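PDB 5VQE: beta-glucoside phosphorylase BglX from Unidentified, which probably transfers glucosyl groups from beta-glucosides to phosphate, as a phosphorylase of glycoside hydrolase family 3. Local coordinates for residues 383-395 and 539-553. Residues are numbered along the deposited sequence; the frame is centred on the assembly and turned at random.
Sequences WALEIADESITLV and MMIEKLMGRSSFKGK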
ATOM      1  N   TRP A 383      -9.402   8.672 -15.702  1.00 15.51           N
ATOM      2  CA  TRP A 383      -8.817   7.343 -15.549  1.00 15.79           C
ATOM      3  C   TRP A 383      -9.468   6.578 -14.404  1.00 15.68           C
ATOM      4  O   TRP A 383      -9.667   5.363 -14.497  1.00 14.99           O
ATOM      5  CB  TRP A 383      -7.310   7.454 -15.313  1.00 17.59           C
ATOM      6  CG  TRP A 383      -6.507   7.767 -16.533  1.00 18.08           C
ATOM      7  CD1 TRP A 383      -6.880   7.590 -17.829  1.00 20.83           C
ATOM      8  CD2 TRP A 383      -5.180   8.313 -16.567  1.00 17.69           C
ATOM      9  NE1 TRP A 383      -5.868   7.992 -18.673  1.00 20.48           N
ATOM     10  CE2 TRP A 383      -4.815   8.440 -17.920  1.00 19.89           C
ATOM     11  CE3 TRP A 383      -4.271   8.712 -15.585  1.00 13.84           C
ATOM     12  CZ2 TRP A 383      -3.581   8.943 -18.314  1.00 21.47           C
ATOM     13  CZ3 TRP A 383      -3.053   9.205 -15.973  1.00 16.53           C
ATOM     14  CH2 TRP A 383      -2.715   9.323 -17.329  1.00 23.00           C
ATOM     15  N   ALA A 384      -9.790   7.269 -13.308  1.00 14.89           N
ATOM     16  CA  ALA A 384     -10.472   6.606 -12.200  1.00 12.87           C
ATOM     17  C   ALA A 384     -11.827   6.065 -12.633  1.00 17.31           C
ATOM     18  O   ALA A 384     -12.238   4.977 -12.206  1.00 14.17           O
ATOM     19  CB  ALA A 384     -10.635   7.573 -11.029  1.00 15.93           C
ATOM     20  N   LEU A 385     -12.542   6.814 -13.475  1.00 13.23           N
ATOM     21  CA  LEU A 385     -13.838   6.348 -13.950  1.00 14.35           C
ATOM     22  C   LEU A 385     -13.691   5.148 -14.877  1.00 17.52           C
ATOM     23  O   LEU A 385     -14.466   4.190 -14.781  1.00 18.03           O
ATOM     24  CB  LEU A 385     -14.576   7.485 -14.657  1.00 15.12           C
ATOM     25  CG  LEU A 385     -16.101   7.432 -14.551  1.00 25.58           C
ATOM     26  CD1 LEU A 385     -16.544   7.657 -13.111  1.00 23.33           C
ATOM     27  CD2 LEU A 385     -16.744   8.469 -15.463  1.00 28.99           C
ATOM     28  N   GLU A 386     -12.706   5.181 -15.781  1.00 14.47           N
ATOM     29  CA  GLU A 386     -12.471   4.048 -16.671  1.00 15.22           C
ATOM     30  C   GLU A 386     -12.135   2.787 -15.884  1.00 16.36           C
ATOM     31  O   GLU A 386     -12.630   1.697 -16.196  1.00 15.75           O
ATOM     32  CB  GLU A 386     -11.341   4.378 -17.644  1.00 17.63           C
ATOM     33  CG  GLU A 386     -11.639   5.542 -18.565  1.00 23.27           C
ATOM     34  CD  GLU A 386     -10.455   5.910 -19.435  1.00 25.48           C
ATOM     35  OE1 GLU A 386      -9.357   5.337 -19.241  1.00 28.16           O
ATOM     36  OE2 GLU A 386     -10.625   6.778 -20.311  1.00 26.64           O
ATOM     37  N   ILE A 387     -11.278   2.913 -14.870  1.00 14.91           N
ATOM     38  CA  ILE A 387     -10.881   1.745 -14.096  1.00 15.37           C
ATOM     39  C   ILE A 387     -12.076   1.183 -13.339  1.00 15.56           C
ATOM     40  O   ILE A 387     -12.274  -0.036 -13.290  1.00 16.57           O
ATOM     41  CB  ILE A 387      -9.698   2.107 -13.176  1.00 16.17           C
ATOM     42  CG1 ILE A 387      -8.464   2.395 -14.046  1.00 17.87           C
ATOM     43  CG2 ILE A 387      -9.379   0.979 -12.212  1.00 15.87           C
ATOM     44  CD1 ILE A 387      -7.338   3.084 -13.328  1.00 16.73           C
ATOM     45  N   ALA A 388     -12.913   2.049 -12.765  1.00 17.94           N
ATOM     46  CA  ALA A 388     -14.121   1.550 -12.120  1.00 17.88           C
ATOM     47  C   ALA A 388     -15.018   0.835 -13.128  1.00 16.13           C
ATOM     48  O   ALA A 388     -15.533  -0.255 -12.857  1.00 13.09           O
ATOM     49  CB  ALA A 388     -14.864   2.698 -11.437  1.00 19.17           C
ATOM     50  N   ASP A 389     -15.188   1.419 -14.314  1.00 14.61           N
ATOM     51  CA  ASP A 389     -15.989   0.772 -15.345  1.00 17.06           C
ATOM     52  C   ASP A 389     -15.448  -0.616 -15.669  1.00 15.83           C
ATOM     53  O   ASP A 389     -16.219  -1.565 -15.849  1.00 18.35           O
ATOM     54  CB  ASP A 389     -16.018   1.647 -16.600  1.00 17.97           C
ATOM     55  CG  ASP A 389     -16.852   1.044 -17.722  1.00 25.79           C
ATOM     56  OD1 ASP A 389     -17.623   0.089 -17.474  1.00 18.57           O
ATOM     57  OD2 ASP A 389     -16.715   1.514 -18.871  1.00 29.30           O
ATOM     58  N   GLU A 390     -14.124  -0.763 -15.727  1.00 16.13           N
ATOM     59  CA  GLU A 390     -13.535  -2.033 -16.130  1.00 17.20           C
ATOM     60  C   GLU A 390     -13.361  -3.012 -14.978  1.00 14.63           C
ATOM     61  O   GLU A 390     -13.188  -4.207 -15.233  1.00 16.85           O
ATOM     62  CB  GLU A 390     -12.166  -1.811 -16.781  1.00 15.15           C
ATOM     63  CG  GLU A 390     -12.171  -0.939 -18.040  1.00 20.41           C
ATOM     64  CD  GLU A 390     -12.833  -1.603 -19.253  1.00 31.40           C
ATOM     65  OE1 GLU A 390     -12.937  -2.855 -19.298  1.00 28.35           O
ATOM     66  OE2 GLU A 390     -13.259  -0.863 -20.174  1.00 36.20           O
ATOM     67  N   SER A 391     -13.409  -2.545 -13.730  1.00 14.04           N
ATOM     68  CA  SER A 391     -13.009  -3.376 -12.598  1.00 14.76           C
ATOM     69  C   SER A 391     -14.170  -4.122 -11.947  1.00 18.36           C
ATOM     70  O   SER A 391     -14.001  -5.272 -11.517  1.00 16.13           O
ATOM     71  CB  SER A 391     -12.302  -2.520 -11.542  1.00 13.02           C
ATOM     72  OG  SER A 391     -13.206  -1.644 -10.896  1.00 20.87           O
ATOM     73  N   ILE A 392     -15.347  -3.500 -11.851  1.00 19.46           N
ATOM     74  CA  ILE A 392     -16.404  -4.054 -11.014  1.00 17.52           C
ATOM     75  C   ILE A 392     -16.784  -5.435 -11.526  1.00 17.30           C
ATOM     76  O   ILE A 392     -16.983  -5.639 -12.730  1.00 15.82           O
ATOM     77  CB  ILE A 392     -17.600  -3.093 -10.961  1.00 16.87           C
ATOM     78  CG1 ILE A 392     -17.151  -1.770 -10.342  1.00 15.62           C
ATOM     79  CG2 ILE A 392     -18.751  -3.707 -10.143  1.00 16.27           C
ATOM     80  CD1 ILE A 392     -18.230  -0.705 -10.271  1.00 18.74           C
ATOM     81  N   THR A 393     -16.880  -6.396 -10.605  1.00 15.72           N
ATOM     82  CA  THR A 393     -16.925  -7.813 -10.949  1.00 17.75           C
ATOM     83  C   THR A 393     -18.212  -8.435 -10.436  1.00 17.83           C
ATOM     84  O   THR A 393     -18.477  -8.416  -9.230  1.00 14.46           O
ATOM     85  CB  THR A 393     -15.723  -8.557 -10.362  1.00 15.46           C
ATOM     86  OG1 THR A 393     -14.512  -7.911 -10.775  1.00 11.23           O
ATOM     87  CG2 THR A 393     -15.717 -10.003 -10.824  1.00 17.12           C
ATOM     88  N   LEU A 394     -18.999  -9.000 -11.351  1.00 18.57           N
ATOM     89  CA  LEU A 394     -20.163  -9.805 -10.987  1.00 17.59           C
ATOM     90  C   LEU A 394     -19.679 -11.211 -10.631  1.00 18.87           C
ATOM     91  O   LEU A 394     -19.304 -11.982 -11.519  1.00 17.14           O
ATOM     92  CB  LEU A 394     -21.148  -9.842 -12.153  1.00 18.34           C
ATOM     93  CG  LEU A 394     -22.657  -9.768 -11.924  1.00 26.54           C
ATOM     94  CD1 LEU A 394     -23.392 -10.493 -13.062  1.00 21.75           C
ATOM     95  CD2 LEU A 394     -23.079 -10.306 -10.579  1.00 22.69           C
ATOM     96  N   VAL A 395     -19.674 -11.548  -9.342  1.00 17.18           N
ATOM     97  CA  VAL A 395     -19.089 -12.811  -8.877  1.00 16.75           C
ATOM     98  C   VAL A 395     -20.116 -13.928  -8.872  1.00 19.81           C
ATOM     99  O   VAL A 395     -19.852 -15.042  -9.335  1.00 19.43           O
ATOM    100  CB  VAL A 395     -18.482 -12.630  -7.468  1.00 14.85           C
ATOM    101  CG1 VAL A 395     -17.882 -13.946  -6.956  1.00 20.08           C
ATOM    102  CG2 VAL A 395     -17.444 -11.533  -7.467  1.00 16.03           C
ATOM    103  N   MET A 539     -20.202   4.172 -11.020  1.00 17.51           N
ATOM    104  CA  MET A 539     -20.204   3.103 -12.017  1.00 17.88           C
ATOM    105  C   MET A 539     -20.988   1.889 -11.532  1.00 15.76           C
ATOM    106  O   MET A 539     -21.586   1.173 -12.344  1.00 14.72           O
ATOM    107  CB  MET A 539     -18.770   2.714 -12.382  1.00 13.19           C
ATOM    108  CG  MET A 539     -18.043   3.732 -13.244  1.00 19.96           C
ATOM    109  SD  MET A 539     -18.996   4.216 -14.715  1.00 24.63           S
ATOM    110  CE  MET A 539     -19.316   2.638 -15.449  1.00 17.19           C
ATOM    111  N   MET A 540     -21.007   1.641 -10.225  1.00 14.99           N
ATOM    112  CA  MET A 540     -21.866   0.590  -9.694  1.00 13.24           C
ATOM    113  C   MET A 540     -23.322   0.854 -10.055  1.00 13.80           C
ATOM    114  O   MET A 540     -24.040  -0.046 -10.501  1.00 16.33           O
ATOM    115  CB  MET A 540     -21.698   0.506  -8.177  1.00 16.69           C
ATOM    116  CG  MET A 540     -22.542  -0.571  -7.514  1.00 17.03           C
ATOM    117  SD  MET A 540     -22.051  -2.239  -7.971  1.00 17.29           S
ATOM    118  CE  MET A 540     -20.571  -2.412  -6.984  1.00 15.78           C
ATOM    119  N   ILE A 541     -23.779   2.091  -9.847  1.00 15.83           N
ATOM    120  CA  ILE A 541     -25.144   2.465 -10.201  1.00 16.52           C
ATOM    121  C   ILE A 541     -25.409   2.168 -11.668  1.00 17.54           C
ATOM    122  O   ILE A 541     -26.418   1.548 -12.018  1.00 18.30           O
ATOM    123  CB  ILE A 541     -25.391   3.948  -9.866  1.00 18.76           C
ATOM    124  CG1 ILE A 541     -25.576   4.129  -8.357  1.00 20.16           C
ATOM    125  CG2 ILE A 541     -26.595   4.508 -10.638  1.00 22.85           C
ATOM    126  CD1 ILE A 541     -26.865   3.520  -7.789  1.00 20.94           C
ATOM    127  N   GLU A 542     -24.507   2.608 -12.554  1.00 17.57           N
ATOM    128  CA  GLU A 542     -24.722   2.376 -13.977  1.00 17.37           C
ATOM    129  C   GLU A 542     -24.888   0.894 -14.270  1.00 19.68           C
ATOM    130  O   GLU A 542     -25.728   0.503 -15.088  1.00 17.16           O
ATOM    131  CB  GLU A 542     -23.569   2.966 -14.792  1.00 17.99           C
ATOM    132  CG  GLU A 542     -23.426   4.467 -14.650  1.00 17.99           C
ATOM    133  CD  GLU A 542     -24.688   5.203 -15.061  1.00 20.78           C
ATOM    134  OE1 GLU A 542     -25.185   4.926 -16.168  1.00 19.02           O
ATOM    135  OE2 GLU A 542     -25.195   6.034 -14.274  1.00 20.00           O
ATOM    136  N   LYS A 543     -24.111   0.045 -13.600  1.00 16.43           N
ATOM    137  CA  LYS A 543     -24.136  -1.372 -13.927  1.00 16.12           C
ATOM    138  C   LYS A 543     -25.338  -2.071 -13.303  1.00 18.75           C
ATOM    139  O   LYS A 543     -25.925  -2.970 -13.915  1.00 17.94           O
ATOM    140  CB  LYS A 543     -22.823  -2.012 -13.483  1.00 16.39           C
ATOM    141  CG  LYS A 543     -21.636  -1.555 -14.327  1.00 15.57           C
ATOM    142  CD  LYS A 543     -20.303  -1.832 -13.643  1.00 17.63           C
ATOM    143  CE  LYS A 543     -19.159  -1.111 -14.339  1.00 17.44           C
ATOM    144  NZ  LYS A 543     -19.084  -1.436 -15.791  1.00 18.32           N
ATOM    145  N   LEU A 544     -25.720  -1.676 -12.090  1.00 17.99           N
ATOM    146  CA  LEU A 544     -26.914  -2.251 -11.481  1.00 18.43           C
ATOM    147  C   LEU A 544     -28.155  -1.928 -12.302  1.00 17.96           C
ATOM    148  O   LEU A 544     -29.050  -2.767 -12.439  1.00 18.10           O
ATOM    149  CB  LEU A 544     -27.076  -1.737 -10.056  1.00 16.02           C
ATOM    150  CG  LEU A 544     -26.016  -2.210  -9.063  1.00 14.66           C
ATOM    151  CD1 LEU A 544     -26.196  -1.501  -7.730  1.00 15.76           C
ATOM    152  CD2 LEU A 544     -26.061  -3.707  -8.884  1.00 19.79           C
ATOM    153  N   MET A 545     -28.221  -0.720 -12.860  1.00 19.78           N
ATOM    154  CA  MET A 545     -29.343  -0.307 -13.692  1.00 19.39           C
ATOM    155  C   MET A 545     -29.260  -0.849 -15.114  1.00 24.49           C
ATOM    156  O   MET A 545     -30.192  -0.630 -15.894  1.00 20.99           O
ATOM    157  CB  MET A 545     -29.428   1.219 -13.725  1.00 16.79           C
ATOM    158  CG  MET A 545     -29.572   1.874 -12.361  1.00 18.41           C
ATOM    159  SD  MET A 545     -30.926   1.178 -11.385  1.00 22.06           S
ATOM    160  CE  MET A 545     -32.339   1.644 -12.387  1.00 22.88           C
ATOM    161  N   GLY A 546     -28.189  -1.556 -15.465  1.00 19.30           N
ATOM    162  CA  GLY A 546     -28.093  -2.176 -16.770  1.00 20.64           C
ATOM    163  C   GLY A 546     -27.665  -1.250 -17.887  1.00 21.65           C
ATOM    164  O   GLY A 546     -27.756  -1.637 -19.057  1.00 20.59           O
ATOM    165  N   ARG A 547     -27.216  -0.038 -17.569  1.00 20.47           N
ATOM    166  CA  ARG A 547     -26.681   0.878 -18.563  1.00 19.15           C
ATOM    167  C   ARG A 547     -25.200   0.652 -18.843  1.00 24.36           C
ATOM    168  O   ARG A 547     -24.657   1.267 -19.765  1.00 22.84           O
ATOM    169  CB  ARG A 547     -26.890   2.324 -18.109  1.00 18.37           C
ATOM    170  CG  ARG A 547     -28.349   2.695 -17.868  1.00 18.59           C
ATOM    171  CD  ARG A 547     -28.496   4.188 -17.635  1.00 19.53           C
ATOM    172  NE  ARG A 547     -27.963   4.633 -16.352  1.00 24.91           N
ATOM    173  CZ  ARG A 547     -28.681   4.794 -15.242  1.00 20.70           C
ATOM    174  NH1 ARG A 547     -29.988   4.536 -15.232  1.00 26.20           N
ATOM    175  NH2 ARG A 547     -28.090   5.215 -14.133  1.00 22.10           N
ATOM    176  N   SER A 548     -24.532  -0.195 -18.063  1.00 21.40           N
ATOM    177  CA  SER A 548     -23.114  -0.479 -18.243  1.00 22.44           C
ATOM    178  C   SER A 548     -22.891  -1.944 -17.915  1.00 21.36           C
ATOM    179  O   SER A 548     -23.386  -2.429 -16.894  1.00 19.24           O
ATOM    180  CB  SER A 548     -22.245   0.417 -17.343  1.00 22.91           C
ATOM    181  OG  SER A 548     -20.879   0.024 -17.372  1.00 17.81           O
ATOM    182  N   SER A 549     -22.172  -2.650 -18.783  1.00 18.33           N
ATOM    183  CA  SER A 549     -21.942  -4.068 -18.567  1.00 18.99           C
ATOM    184  C   SER A 549     -20.934  -4.285 -17.441  1.00 19.65           C
ATOM    185  O   SER A 549     -20.099  -3.424 -17.151  1.00 19.14           O
ATOM    186  CB  SER A 549     -21.433  -4.731 -19.845  1.00 24.61           C
ATOM    187  OG  SER A 549     -20.240  -4.112 -20.285  1.00 21.26           O
ATOM    188  N   PHE A 550     -21.033  -5.444 -16.797  1.00 18.71           N
ATOM    189  CA  PHE A 550     -20.003  -5.893 -15.864  1.00 20.49           C
ATOM    190  C   PHE A 550     -18.831  -6.446 -16.660  1.00 20.55           C
ATOM    191  O   PHE A 550     -18.998  -7.355 -17.481  1.00 16.44           O
ATOM    192  CB  PHE A 550     -20.550  -6.948 -14.909  1.00 21.38           C
ATOM    193  CG  PHE A 550     -21.517  -6.404 -13.910  1.00 17.03           C
ATOM    194  CD1 PHE A 550     -21.065  -5.776 -12.763  1.00 18.11           C
ATOM    195  CD2 PHE A 550     -22.882  -6.509 -14.121  1.00 21.52           C
ATOM    196  CE1 PHE A 550     -21.953  -5.266 -11.839  1.00 18.87           C
ATOM    197  CE2 PHE A 550     -23.778  -6.004 -13.204  1.00 19.24           C
ATOM    198  CZ  PHE A 550     -23.315  -5.380 -12.057  1.00 18.23           C
ATOM    199  N   LYS A 551     -17.648  -5.887 -16.423  1.00 16.59           N
ATOM    200  CA  LYS A 551     -16.463  -6.214 -17.192  1.00 14.06           C
ATOM    201  C   LYS A 551     -15.327  -6.777 -16.352  1.00 20.21           C
ATOM    202  O   LYS A 551     -14.373  -7.319 -16.924  1.00 14.22           O
ATOM    203  CB  LYS A 551     -15.951  -4.964 -17.922  1.00 17.56           C
ATOM    204  CG  LYS A 551     -16.991  -4.276 -18.794  1.00 20.44           C
ATOM    205  CD  LYS A 551     -16.490  -2.919 -19.269  1.00 20.95           C
ATOM    206  CE  LYS A 551     -17.517  -2.205 -20.158  1.00 23.68           C
ATOM    207  NZ  LYS A 551     -18.665  -1.641 -19.385  1.00 21.87           N
ATOM    208  N   GLY A 552     -15.391  -6.657 -15.028  1.00 17.72           N
ATOM    209  CA  GLY A 552     -14.278  -7.074 -14.199  1.00 17.75           C
ATOM    210  C   GLY A 552     -14.100  -8.578 -14.186  1.00 18.24           C
ATOM    211  O   GLY A 552     -15.047  -9.343 -14.345  1.00 15.06           O
ATOM    212  N   LYS A 553     -12.852  -8.998 -13.984  1.00 18.08           N
ATOM    213  CA  LYS A 553     -12.488 -10.400 -13.824  1.00 17.93           C
ATOM    214  C   LYS A 553     -11.761 -10.555 -12.495  1.00 18.56           C
ATOM    215  O   LYS A 553     -10.749  -9.888 -12.258  1.00 17.11           O
ATOM    216  CB  LYS A 553     -11.603 -10.873 -14.979  1.00 21.61           C
ATOM    217  CG  LYS A 553     -11.041 -12.277 -14.799  1.00 26.07           C
ATOM    218  CD  LYS A 553     -10.068 -12.630 -15.907  1.00 28.40           C
ATOM    219  CE  LYS A 553      -9.380 -13.951 -15.627  1.00 32.67           C
ATOM    220  NZ  LYS A 553      -8.637 -14.453 -16.818  1.00 37.99           N
TER
HETATM  221  O   HOH W   1     -17.402  -3.768 -14.642  1.00 13.44           O
HETATM  222  O   HOH W   2     -18.201   1.322 -20.858  1.00 35.78           O
HETATM  223  O   HOH W   3     -17.842  -9.068 -13.970  1.00 16.74           O
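Lys543 NZ donates to Asp389 O at 2.9 Å, in the carbonyl plane on a lone pair, and forms a salt bridge with Asp389 OD1 at 2.7 Å. A chi1 of -179° swings the Asp389 carboxylate away from its own backbone N and toward this ammonium. Lys543 NZ also donates to Ser548 OG and Ser549 O. Four oxygens thus compete for three N-H, and at least one proton is shared. Asp389 OD1 takes a second salt bridge, from Lys551 NZ at 2.8 Å. Lys543 comes nearly along the C-O axis, Lys551 on the syn side. With an alanine in place of Lys543, the carboxylate is likely to keep just Lys551 of this ammonium pair, and Asp389 O and Ser549 O to lose a donor each.

The tight side is apolar. Met539 CG packs on Ala388 CB (3.8 Å), and Met539 CE reaches Asp389 CB (3.6 Å). Ile392 CD1 lies 3.6 Å from Met540 N, and Ile392 CG2 meets the edge of the Phe550 ring. Leu394 CG sits over one face of that ring in a CH-pi contact, Lys543 CB on the opposite face. Here the C-terminal tail returns across the connection from helix 378-391 to strand 393-397, at the edge of the mixed six-stranded sheet. Gly552 N donates to Ile392 O at 3.0 Å.

The other side is looser and wetter. A water donates to Asp389 OD2. Exposed Leu385 only brushes Met539 CG.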